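Local coordinates for sulfate adenylyltransferase (PDB 4DNX), which catalyses the transfer of the adenylyl group of ATP to sulfate, giving adenosine 5'-phosphosulfate and diphosphate in sulfur metabolism, at residues D56-N60 and I157-I161; I238-V242 and I386-Y391; F328-T333 and V343-D347. One frame throughout, in Å; residues are numbered along the deposited sequence.

Contact 1 of 3, residues D56-N60 and I157-I161; sequences DGFMN and ISGPI
An antiparallel strand pair in the PUA-like domain joins Gly57 and Phe58 to Gly159 and Pro160, showing how a two-residue strand is held on the side of a long one. Phe58 and Gly159 form the hydrogen-bonded pair: Phe58 N gives to Gly159 O at 3.1 Å, and Gly159 N returns the bond to Phe58 O. Two residues along each strand, Ile161 N reaches Asp56 O over 2.9 Å in a nearly straight bond, its N-H...O angle 165°. Between these bonds lies the non-hydrogen-bonded pair Gly57 and Pro160, with CA atoms 4.2 Å apart; a beta carbon on Gly57 would run into Gly159 O, so the close approach depends on the glycine. Beyond Phe58 the strands part, and a water bridges the gap by donating to both Met59 O and Ile157 O.

Phe58 and Ile161 extend the contact on one face of the sheet. Ile161 turns CG1 between its backbone N and carbonyl carbon (chi1 67°), which sets the CG2 methyl against Phe58 CD2 at 3.9 Å. A glycine in place of Ile161 would probably leave the CD2-CE2 side of the Phe58 ring without the aliphatic cover that CG2 gives it and the ring less firmly fixed. At the other end, Ser158 CB sits 3.4 Å from Met59 O, while Asn60 OD1 caps Asp63 N at the start of helix 61-70. Helix 38-48 covers Phe58 and Ile161, an arrangement of helix against mixed sheet that belongs to the core of this PUA-like domain.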
ATOM      1  N   ASP A  56     -16.044   2.568  16.774  1.00 14.61           N
ATOM      2  CA  ASP A  56     -16.074   3.885  16.082  1.00 16.60           C
ATOM      3  C   ASP A  56     -15.081   4.929  16.534  1.00 15.12           C
ATOM      4  O   ASP A  56     -14.902   5.935  15.849  1.00 14.50           O
ATOM      5  CB  ASP A  56     -17.496   4.494  16.055  1.00 21.00           C
ATOM      6  CG  ASP A  56     -17.989   4.918  17.399  1.00 29.53           C
ATOM      7  OD1 ASP A  56     -17.180   5.073  18.360  1.00 31.73           O
ATOM      8  OD2 ASP A  56     -19.224   5.137  17.500  1.00 31.91           O
ATOM      9  N   GLY A  57     -14.400   4.673  17.644  1.00 14.40           N
ATOM     10  CA  GLY A  57     -13.495   5.669  18.198  1.00 14.77           C
ATOM     11  C   GLY A  57     -13.068   5.345  19.607  1.00 14.68           C
ATOM     12  O   GLY A  57     -12.970   4.188  19.986  1.00 15.67           O
ATOM     13  N   PHE A  58     -12.822   6.386  20.402  1.00 13.50           N
ATOM     14  CA  PHE A  58     -12.234   6.193  21.730  1.00 14.08           C
ATOM     15  C   PHE A  58     -13.321   5.990  22.759  1.00 14.20           C
ATOM     16  O   PHE A  58     -14.380   6.599  22.668  1.00 14.49           O
ATOM     17  CB  PHE A  58     -11.353   7.384  22.100  1.00 13.50           C
ATOM     18  CG  PHE A  58     -10.079   7.481  21.273  1.00 14.25           C
ATOM     19  CD1 PHE A  58      -8.990   6.629  21.531  1.00 13.25           C
ATOM     20  CD2 PHE A  58      -9.971   8.404  20.240  1.00 14.19           C
ATOM     21  CE1 PHE A  58      -7.822   6.723  20.773  1.00 14.34           C
ATOM     22  CE2 PHE A  58      -8.806   8.515  19.474  1.00 14.51           C
ATOM     23  CZ  PHE A  58      -7.715   7.663  19.732  1.00 13.47           C
ATOM     24  N   MET A  59     -13.024   5.147  23.738  1.00 13.68           N
ATOM     25  CA  MET A  59     -13.980   4.674  24.735  1.00 14.67           C
ATOM     26  C   MET A  59     -14.172   5.670  25.847  1.00 15.11           C
ATOM     27  O   MET A  59     -13.222   6.323  26.293  1.00 14.63           O
ATOM     28  CB  MET A  59     -13.466   3.371  25.364  1.00 15.16           C
ATOM     29  CG  MET A  59     -13.418   2.222  24.419  1.00 14.81           C
ATOM     30  SD  MET A  59     -12.941   0.724  25.297  1.00 16.74           S
ATOM     31  CE  MET A  59     -12.701  -0.386  23.901  1.00 14.98           C
ATOM     32  N   ASN A  60     -15.410   5.734  26.361  1.00 16.27           N
ATOM     33  CA  ASN A  60     -15.606   6.396  27.663  1.00 17.50           C
ATOM     34  C   ASN A  60     -15.115   5.490  28.816  1.00 17.56           C
ATOM     35  O   ASN A  60     -14.733   4.299  28.582  1.00 16.32           O
ATOM     36  CB  ASN A  60     -17.063   6.826  27.869  1.00 19.46           C
ATOM     37  CG  ASN A  60     -18.037   5.655  27.883  1.00 22.53           C
ATOM     38  OD1 ASN A  60     -17.696   4.515  28.234  1.00 22.41           O
ATOM     39  ND2 ASN A  60     -19.282   5.956  27.554  1.00 24.17           N
ATOM     40  N   ILE A 157     -10.847  11.556  26.816  1.00 15.90           N
ATOM     41  CA  ILE A 157     -11.813  12.135  25.868  1.00 16.01           C
ATOM     42  C   ILE A 157     -12.331  10.997  25.002  1.00 14.87           C
ATOM     43  O   ILE A 157     -11.548  10.110  24.560  1.00 13.85           O
ATOM     44  CB  ILE A 157     -11.204  13.304  25.064  1.00 16.84           C
ATOM     45  CG1 ILE A 157     -10.013  12.846  24.231  1.00 18.39           C
ATOM     46  CG2 ILE A 157     -10.728  14.390  26.064  1.00 19.97           C
ATOM     47  CD1 ILE A 157      -9.551  13.923  23.197  1.00 19.95           C
ATOM     48  N   SER A 158     -13.642  10.988  24.788  1.00 14.15           N
ATOM     49  CA  SER A 158     -14.268   9.835  24.110  1.00 13.96           C
ATOM     50  C   SER A 158     -15.233  10.297  23.036  1.00 14.43           C
ATOM     51  O   SER A 158     -15.722  11.445  23.076  1.00 15.78           O
ATOM     52  CB  SER A 158     -14.997   8.913  25.111  1.00 14.94           C
ATOM     53  OG  SER A 158     -15.924   9.642  25.917  1.00 16.65           O
ATOM     54  N   GLY A 159     -15.462   9.411  22.066  1.00 14.52           N
ATOM     55  CA  GLY A 159     -16.330   9.743  20.922  1.00 15.43           C
ATOM     56  C   GLY A 159     -15.788   9.199  19.615  1.00 14.04           C
ATOM     57  O   GLY A 159     -14.607   8.748  19.549  1.00 14.59           O
ATOM     58  N   PRO A 160     -16.604   9.254  18.561  1.00 14.98           N
ATOM     59  CA  PRO A 160     -16.243   8.652  17.282  1.00 14.03           C
ATOM     60  C   PRO A 160     -15.191   9.492  16.531  1.00 13.64           C
ATOM     61  O   PRO A 160     -15.146  10.722  16.706  1.00 13.54           O
ATOM     62  CB  PRO A 160     -17.577   8.643  16.490  1.00 15.04           C
ATOM     63  CG  PRO A 160     -18.366   9.781  17.107  1.00 17.71           C
ATOM     64  CD  PRO A 160     -17.949   9.883  18.535  1.00 16.05           C
ATOM     65  N   ILE A 161     -14.370   8.824  15.705  1.00 12.26           N
ATOM     66  CA  ILE A 161     -13.335   9.537  14.955  1.00 11.45           C
ATOM     67  C   ILE A 161     -13.429   9.227  13.463  1.00 11.86           C
ATOM     68  O   ILE A 161     -13.989   8.196  13.070  1.00 12.23           O
ATOM     69  CB  ILE A 161     -11.875   9.207  15.484  1.00 11.11           C
ATOM     70  CG1 ILE A 161     -11.520   7.743  15.195  1.00 10.78           C
ATOM     71  CG2 ILE A 161     -11.730   9.566  16.994  1.00 11.48           C
ATOM     72  CD1 ILE A 161     -10.037   7.402  15.627  1.00 11.88           C
TER
HETATM   73  O   HOH W   1     -10.842   7.855  25.878  1.00 17.15           O

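Contact 2 of 3, residues I238-V242 and I386-Y391; sequences IPAPV and ILMDYY
The first turn of helix 240-254 approaches the flank of helix 381-393, with Val242 and Ile386 the nearest backbone points at 7.1 Å between CA atoms; no hydrogen bond crosses, and the interval is filled mainly by side chains. Val242 is central. Its CG1 stands anti to the backbone N (chi1 178°) and reaches into a groove on the facing helix, 3.7 Å from Tyr390 CB, 3.8 Å from Leu387 CD2 and slightly farther from Ile386 CG2. The other methyl, CG2, lies by Tyr390 CD1, so the valine branches divide between the root of the tyrosine and the start of its ring.

The far end of the same ring meets the residue before the helix. Pro239 CD lies 3.5 Å from Tyr390 CZ, close to the hydroxyl as well. Ile238 completes the apolar surface: its CG2 touches Leu387 CD2 at 3.9 Å, whereas CD1 extends to the phenolic end of Tyr391, 3.9 Å from CZ. Tyr390 CD2 in turn rests over one face of the Tyr391 ring, toward its rim.

Neighbouring elements frame the contact: helix 361-369 packs on Leu387 and Tyr391 through Leu368, Ile386 also meets Ala245 and Thr249 farther along helix 240-254, and Pro239 and Pro241 touch Asp17 of the second subunit, placing the start of helix 240-254 between helix 381-393 and the dimer partner.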
ATOM      1  N   ILE A 238      17.051  -5.078  12.707  1.00 30.91           N
ATOM      2  CA  ILE A 238      17.514  -4.979  11.326  1.00 28.60           C
ATOM      3  C   ILE A 238      16.712  -3.865  10.635  1.00 25.30           C
ATOM      4  O   ILE A 238      15.483  -3.910  10.657  1.00 27.81           O
ATOM      5  CB  ILE A 238      17.324  -6.353  10.600  1.00 27.24           C
ATOM      6  CG1 ILE A 238      18.163  -7.454  11.275  1.00 30.80           C
ATOM      7  CG2 ILE A 238      17.713  -6.294   9.142  1.00 26.35           C
ATOM      8  CD1 ILE A 238      19.608  -7.063  11.533  1.00 30.98           C
ATOM      9  N   PRO A 239      17.388  -2.877  10.028  1.00 24.67           N
ATOM     10  CA  PRO A 239      16.677  -1.822   9.290  1.00 23.81           C
ATOM     11  C   PRO A 239      15.682  -2.404   8.299  1.00 22.81           C
ATOM     12  O   PRO A 239      15.922  -3.459   7.694  1.00 21.42           O
ATOM     13  CB  PRO A 239      17.784  -1.085   8.552  1.00 22.46           C
ATOM     14  CG  PRO A 239      18.993  -1.319   9.384  1.00 27.95           C
ATOM     15  CD  PRO A 239      18.840  -2.706   9.925  1.00 24.32           C
ATOM     16  N   ALA A 240      14.568  -1.699   8.142  1.00 21.80           N
ATOM     17  CA  ALA A 240      13.454  -2.173   7.329  1.00 22.38           C
ATOM     18  C   ALA A 240      13.815  -2.691   5.926  1.00 22.04           C
ATOM     19  O   ALA A 240      13.330  -3.787   5.557  1.00 24.25           O
ATOM     20  CB  ALA A 240      12.373  -1.085   7.241  1.00 22.49           C
ATOM     21  N   PRO A 241      14.614  -1.971   5.132  1.00 23.01           N
ATOM     22  CA  PRO A 241      14.925  -2.481   3.781  1.00 21.63           C
ATOM     23  C   PRO A 241      15.616  -3.848   3.816  1.00 21.90           C
ATOM     24  O   PRO A 241      15.365  -4.708   2.950  1.00 21.01           O
ATOM     25  CB  PRO A 241      15.903  -1.440   3.216  1.00 23.88           C
ATOM     26  CG  PRO A 241      15.658  -0.231   3.981  1.00 23.70           C
ATOM     27  CD  PRO A 241      15.232  -0.640   5.338  1.00 23.90           C
ATOM     28  N   VAL A 242      16.503  -4.040   4.793  1.00 19.11           N
ATOM     29  CA  VAL A 242      17.274  -5.273   4.884  1.00 18.92           C
ATOM     30  C   VAL A 242      16.322  -6.373   5.386  1.00 17.28           C
ATOM     31  O   VAL A 242      16.341  -7.498   4.875  1.00 17.34           O
ATOM     32  CB  VAL A 242      18.529  -5.072   5.806  1.00 19.43           C
ATOM     33  CG1 VAL A 242      19.344  -6.388   5.959  1.00 21.18           C
ATOM     34  CG2 VAL A 242      19.421  -3.950   5.236  1.00 21.76           C
ATOM     35  N   ILE A 386      22.284 -11.696   2.600  1.00 20.70           N
ATOM     36  CA  ILE A 386      21.657 -10.362   2.721  1.00 20.55           C
ATOM     37  C   ILE A 386      22.054  -9.716   4.066  1.00 21.03           C
ATOM     38  O   ILE A 386      22.518  -8.557   4.110  1.00 21.70           O
ATOM     39  CB  ILE A 386      20.154 -10.437   2.550  1.00 20.02           C
ATOM     40  CG1 ILE A 386      19.823 -10.613   1.063  1.00 20.20           C
ATOM     41  CG2 ILE A 386      19.413  -9.176   3.159  1.00 21.13           C
ATOM     42  CD1 ILE A 386      18.371 -10.976   0.834  1.00 20.18           C
ATOM     43  N   LEU A 387      21.927 -10.499   5.132  1.00 20.08           N
ATOM     44  CA  LEU A 387      22.302 -10.022   6.478  1.00 20.70           C
ATOM     45  C   LEU A 387      23.825  -9.799   6.624  1.00 21.41           C
ATOM     46  O   LEU A 387      24.265  -8.788   7.201  1.00 21.75           O
ATOM     47  CB  LEU A 387      21.746 -10.962   7.552  1.00 20.94           C
ATOM     48  CG  LEU A 387      20.199 -10.873   7.569  1.00 23.09           C
ATOM     49  CD1 LEU A 387      19.590 -11.987   8.370  1.00 23.31           C
ATOM     50  CD2 LEU A 387      19.764  -9.486   8.113  1.00 25.36           C
ATOM     51  N   MET A 388      24.647 -10.706   6.094  1.00 21.91           N
ATOM     52  CA  MET A 388      26.107 -10.542   6.220  1.00 23.71           C
ATOM     53  C   MET A 388      26.576  -9.307   5.484  1.00 24.83           C
ATOM     54  O   MET A 388      27.489  -8.610   5.946  1.00 24.86           O
ATOM     55  CB  MET A 388      26.859 -11.769   5.713  1.00 25.07           C
ATOM     56  CG  MET A 388      26.752 -12.875   6.720  1.00 26.00           C
ATOM     57  SD  MET A 388      27.718 -14.308   6.336  1.00 30.39           S
ATOM     58  CE  MET A 388      26.757 -14.898   4.936  1.00 27.91           C
ATOM     59  N   ASP A 389      25.925  -9.025   4.352  1.00 24.82           N
ATOM     60  CA  ASP A 389      26.298  -7.876   3.530  1.00 27.40           C
ATOM     61  C   ASP A 389      25.958  -6.610   4.289  1.00 26.60           C
ATOM     62  O   ASP A 389      26.783  -5.675   4.302  1.00 28.51           O
ATOM     63  CB  ASP A 389      25.593  -7.896   2.165  1.00 29.23           C
ATOM     64  CG  ASP A 389      26.248  -8.863   1.173  1.00 31.87           C
ATOM     65  OD1 ASP A 389      27.274  -9.492   1.494  1.00 32.40           O
ATOM     66  OD2 ASP A 389      25.690  -9.030   0.069  1.00 36.09           O
ATOM     67  N   TYR A 390      24.798  -6.620   4.955  1.00 25.02           N
ATOM     68  CA  TYR A 390      24.368  -5.519   5.799  1.00 24.26           C
ATOM     69  C   TYR A 390      25.384  -5.290   6.933  1.00 25.90           C
ATOM     70  O   TYR A 390      25.888  -4.175   7.084  1.00 25.33           O
ATOM     71  CB  TYR A 390      22.972  -5.734   6.362  1.00 22.94           C
ATOM     72  CG  TYR A 390      22.699  -4.847   7.541  1.00 24.12           C
ATOM     73  CD1 TYR A 390      22.602  -3.466   7.370  1.00 24.76           C
ATOM     74  CD2 TYR A 390      22.601  -5.380   8.830  1.00 24.20           C
ATOM     75  CE1 TYR A 390      22.375  -2.617   8.458  1.00 25.74           C
ATOM     76  CE2 TYR A 390      22.372  -4.546   9.934  1.00 25.89           C
ATOM     77  CZ  TYR A 390      22.257  -3.169   9.730  1.00 28.10           C
ATOM     78  OH  TYR A 390      22.017  -2.334  10.801  1.00 30.57           O
ATOM     79  N   TYR A 391      25.684  -6.324   7.721  1.00 24.48           N
ATOM     80  CA  TYR A 391      26.625  -6.119   8.849  1.00 26.61           C
ATOM     81  C   TYR A 391      27.994  -5.649   8.402  1.00 28.59           C
ATOM     82  O   TYR A 391      28.640  -4.817   9.085  1.00 29.02           O
ATOM     83  CB  TYR A 391      26.761  -7.380   9.715  1.00 26.33           C
ATOM     84  CG  TYR A 391      25.546  -7.687  10.544  1.00 24.38           C
ATOM     85  CD1 TYR A 391      25.070  -6.775  11.529  1.00 24.09           C
ATOM     86  CD2 TYR A 391      24.863  -8.897  10.380  1.00 23.68           C
ATOM     87  CE1 TYR A 391      23.950  -7.073  12.292  1.00 23.93           C
ATOM     88  CE2 TYR A 391      23.721  -9.195  11.121  1.00 22.78           C
ATOM     89  CZ  TYR A 391      23.272  -8.282  12.084  1.00 22.89           C
ATOM     90  OH  TYR A 391      22.180  -8.558  12.847  1.00 22.42           O
TER

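Contact 3 of 3, residues F328-T333 and V343-D347; sequences FRADNT and VMMRD
Both terminal nitrogens of Arg346 converge on one acceptor: NH1 and NH2 each donate to Arg329 O at 2.9 Å. The NH2 bond runs nearly along the C=O axis, whereas NH1 comes from above the carbonyl plane. The oxygen lies at the guanidinium edge, and Met344 SD lies over one face, displaced toward the rim. Arg346 NE is taken by Asp347 OD1 in a salt bridge of 2.9 Å, which helps fix the group's rotation. NH1 has a further partner, a water that donates to Asp331 OD2.

Asn332 O accepts Met345 N at 3.2 Å, in the carbonyl plane, and a second water that also accepts from Arg346 N. Asp331 OD1 takes Asn332 N, at 2.6 Å, and a salt bridge from Arg296, whereas Asp331 N is buried without a partner, 3.5 Å from Met344 SD. The methionine chain bends at chi3 (-63°), bringing CE to the edge of the Phe328 ring, 3.7 Å from CZ.

Thr333 and Met344 form an antiparallel non-hydrogen-bonded pair, CA atoms 4.2 Å apart, where strands 333-336 and 341-344 meet. Strand 326-329, an edge strand of the parallel sheet within this chain, is thus joined to this hairpin; helix 206-219 packs against Phe328, Ala330 and Thr333.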
ATOM      1  N   PHE A 328      -3.137 -21.811  16.295  1.00 16.83           N
ATOM      2  CA  PHE A 328      -2.170 -22.873  16.138  1.00 16.99           C
ATOM      3  C   PHE A 328      -1.159 -22.719  17.279  1.00 17.47           C
ATOM      4  O   PHE A 328      -0.478 -21.690  17.359  1.00 16.67           O
ATOM      5  CB  PHE A 328      -1.416 -22.773  14.805  1.00 15.82           C
ATOM      6  CG  PHE A 328      -0.386 -23.887  14.646  1.00 17.50           C
ATOM      7  CD1 PHE A 328       0.947 -23.688  14.976  1.00 17.12           C
ATOM      8  CD2 PHE A 328      -0.799 -25.143  14.226  1.00 18.12           C
ATOM      9  CE1 PHE A 328       1.888 -24.770  14.852  1.00 19.62           C
ATOM     10  CE2 PHE A 328       0.133 -26.208  14.090  1.00 19.69           C
ATOM     11  CZ  PHE A 328       1.461 -26.001  14.413  1.00 19.14           C
ATOM     12  N   ARG A 329      -1.091 -23.723  18.147  1.00 18.93           N
ATOM     13  CA  ARG A 329      -0.277 -23.630  19.365  1.00 20.16           C
ATOM     14  C   ARG A 329       1.123 -24.133  19.051  1.00 20.66           C
ATOM     15  O   ARG A 329       1.322 -25.336  18.862  1.00 22.09           O
ATOM     16  CB  ARG A 329      -0.911 -24.458  20.488  1.00 21.95           C
ATOM     17  CG  ARG A 329      -2.184 -23.845  21.022  1.00 23.21           C
ATOM     18  CD  ARG A 329      -2.851 -24.738  22.094  1.00 28.61           C
ATOM     19  NE  ARG A 329      -4.002 -24.028  22.659  1.00 32.55           N
ATOM     20  CZ  ARG A 329      -4.605 -24.353  23.801  1.00 36.10           C
ATOM     21  NH1 ARG A 329      -4.200 -25.401  24.508  1.00 38.03           N
ATOM     22  NH2 ARG A 329      -5.636 -23.638  24.219  1.00 36.37           N
ATOM     23  N   ALA A 330       2.060 -23.197  18.963  1.00 19.33           N
ATOM     24  CA  ALA A 330       3.463 -23.509  18.671  1.00 20.00           C
ATOM     25  C   ALA A 330       4.290 -23.705  19.948  1.00 21.23           C
ATOM     26  O   ALA A 330       3.840 -23.417  21.065  1.00 21.41           O
ATOM     27  CB  ALA A 330       4.063 -22.408  17.814  1.00 18.13           C
ATOM     28  N   ASP A 331       5.503 -24.228  19.776  1.00 22.21           N
ATOM     29  CA  ASP A 331       6.445 -24.445  20.879  1.00 23.98           C
ATOM     30  C   ASP A 331       7.848 -24.425  20.260  1.00 24.30           C
ATOM     31  O   ASP A 331       7.986 -24.274  19.026  1.00 23.30           O
ATOM     32  CB  ASP A 331       6.135 -25.776  21.566  1.00 26.43           C
ATOM     33  CG  ASP A 331       6.703 -25.874  22.979  1.00 29.31           C
ATOM     34  OD1 ASP A 331       7.617 -25.108  23.332  1.00 30.83           O
ATOM     35  OD2 ASP A 331       6.237 -26.755  23.733  1.00 30.67           O
ATOM     36  N   ASN A 332       8.873 -24.559  21.103  1.00 25.73           N
ATOM     37  CA  ASN A 332      10.277 -24.521  20.668  1.00 27.09           C
ATOM     38  C   ASN A 332      10.553 -25.545  19.562  1.00 24.30           C
ATOM     39  O   ASN A 332      10.037 -26.671  19.599  1.00 24.25           O
ATOM     40  CB  ASN A 332      11.211 -24.836  21.835  1.00 31.15           C
ATOM     41  CG  ASN A 332      11.163 -23.783  22.959  1.00 35.03           C
ATOM     42  OD1 ASN A 332      11.051 -22.583  22.713  1.00 38.05           O
ATOM     43  ND2 ASN A 332      11.295 -24.252  24.194  1.00 41.68           N
ATOM     44  N   THR A 333      11.370 -25.140  18.599  1.00 22.93           N
ATOM     45  CA  THR A 333      11.796 -26.038  17.500  1.00 22.62           C
ATOM     46  C   THR A 333      13.269 -26.391  17.627  1.00 22.46           C
ATOM     47  O   THR A 333      14.031 -25.754  18.370  1.00 23.43           O
ATOM     48  CB  THR A 333      11.639 -25.385  16.104  1.00 22.45           C
ATOM     49  OG1 THR A 333      12.479 -24.218  16.017  1.00 24.61           O
ATOM     50  CG2 THR A 333      10.203 -24.994  15.787  1.00 22.05           C
ATOM     51  N   VAL A 343      11.722 -29.452  13.455  1.00 21.96           N
ATOM     52  CA  VAL A 343      10.464 -29.914  14.046  1.00 23.28           C
ATOM     53  C   VAL A 343      10.208 -29.160  15.360  1.00 23.86           C
ATOM     54  O   VAL A 343      11.138 -28.575  15.950  1.00 24.09           O
ATOM     55  CB  VAL A 343      10.465 -31.438  14.319  1.00 23.98           C
ATOM     56  CG1 VAL A 343      10.534 -32.223  13.006  1.00 23.90           C
ATOM     57  CG2 VAL A 343      11.631 -31.869  15.250  1.00 25.07           C
ATOM     58  N   MET A 344       8.957 -29.184  15.813  1.00 23.75           N
ATOM     59  CA  MET A 344       8.659 -28.850  17.206  1.00 25.18           C
ATOM     60  C   MET A 344       9.061 -30.047  18.075  1.00 26.94           C
ATOM     61  O   MET A 344       8.586 -31.174  17.902  1.00 26.06           O
ATOM     62  CB  MET A 344       7.177 -28.504  17.389  1.00 25.74           C
ATOM     63  CG  MET A 344       6.916 -27.029  17.184  1.00 26.85           C
ATOM     64  SD  MET A 344       5.154 -26.642  17.207  1.00 28.70           S
ATOM     65  CE  MET A 344       4.514 -27.540  15.791  1.00 33.23           C
ATOM     66  N   MET A 345       9.943 -29.794  19.028  1.00 28.95           N
ATOM     67  CA  MET A 345      10.488 -30.860  19.867  1.00 33.42           C
ATOM     68  C   MET A 345       9.394 -31.690  20.559  1.00 34.96           C
ATOM     69  O   MET A 345       9.475 -32.922  20.627  1.00 34.54           O
ATOM     70  CB  MET A 345      11.464 -30.262  20.872  1.00 35.25           C
ATOM     71  CG  MET A 345      12.603 -29.464  20.220  1.00 36.68           C
ATOM     72  SD  MET A 345      13.944 -29.126  21.380  1.00 41.48           S
ATOM     73  CE  MET A 345      13.358 -27.600  22.079  1.00 38.79           C
ATOM     74  N   ARG A 346       8.344 -30.999  21.005  1.00 36.51           N
ATOM     75  CA  ARG A 346       7.202 -31.619  21.694  1.00 38.35           C
ATOM     76  C   ARG A 346       6.496 -32.682  20.838  1.00 37.00           C
ATOM     77  O   ARG A 346       5.901 -33.615  21.370  1.00 43.45           O
ATOM     78  CB  ARG A 346       6.214 -30.533  22.190  1.00 39.05           C
ATOM     79  CG  ARG A 346       5.505 -29.754  21.095  1.00 43.98           C
ATOM     80  CD  ARG A 346       3.981 -29.664  21.303  1.00 45.12           C
ATOM     81  NE  ARG A 346       3.289 -29.383  20.036  1.00 46.01           N
ATOM     82  CZ  ARG A 346       2.566 -28.289  19.775  1.00 42.58           C
ATOM     83  NH1 ARG A 346       2.400 -27.343  20.695  1.00 39.01           N
ATOM     84  NH2 ARG A 346       1.991 -28.144  18.583  1.00 42.43           N
ATOM     85  N   ASP A 347       6.622 -32.568  19.521  1.00 35.61           N
ATOM     86  CA  ASP A 347       5.935 -33.438  18.570  1.00 38.58           C
ATOM     87  C   ASP A 347       6.821 -34.568  18.063  1.00 44.22           C
ATOM     88  O   ASP A 347       6.397 -35.364  17.227  1.00 46.58           O
ATOM     89  CB  ASP A 347       5.379 -32.619  17.406  1.00 37.80           C
ATOM     90  CG  ASP A 347       4.192 -31.751  17.826  1.00 38.48           C
ATOM     91  OD1 ASP A 347       3.591 -32.061  18.879  1.00 41.21           O
ATOM     92  OD2 ASP A 347       3.872 -30.756  17.128  1.00 41.11           O
TER
HETATM   93  O   HOH W   2       3.301 -27.477  23.328  1.00 37.19           O
HETATM   94  O   HOH W   3       8.523 -28.128  21.285  1.00 23.41           O

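From the N terminus, contact 1 closes first, bringing 56-60 back to 157-161 across 96 intervening residues, all within the PUA-like domain. The chain then enters the ATP-sulfurylase region, where 238-242 opens a loop that closes at 386-391, near the C terminus. Contact 3 opens and closes within that loop, its segments separated by just nine residues, so the two nest without crossing. Contact 1 pairs two strands of the mixed sheet, contact 2 joins two helices, and contact 3 links the parallel sheet to the small antiparallel one. Contacts 2 and 3 have centres about 28 Å apart; the centre of contact 1 lies about 40 Å from that of contact 2 and about 41 Å from that of contact 3, on the opposite side of the chain's centre.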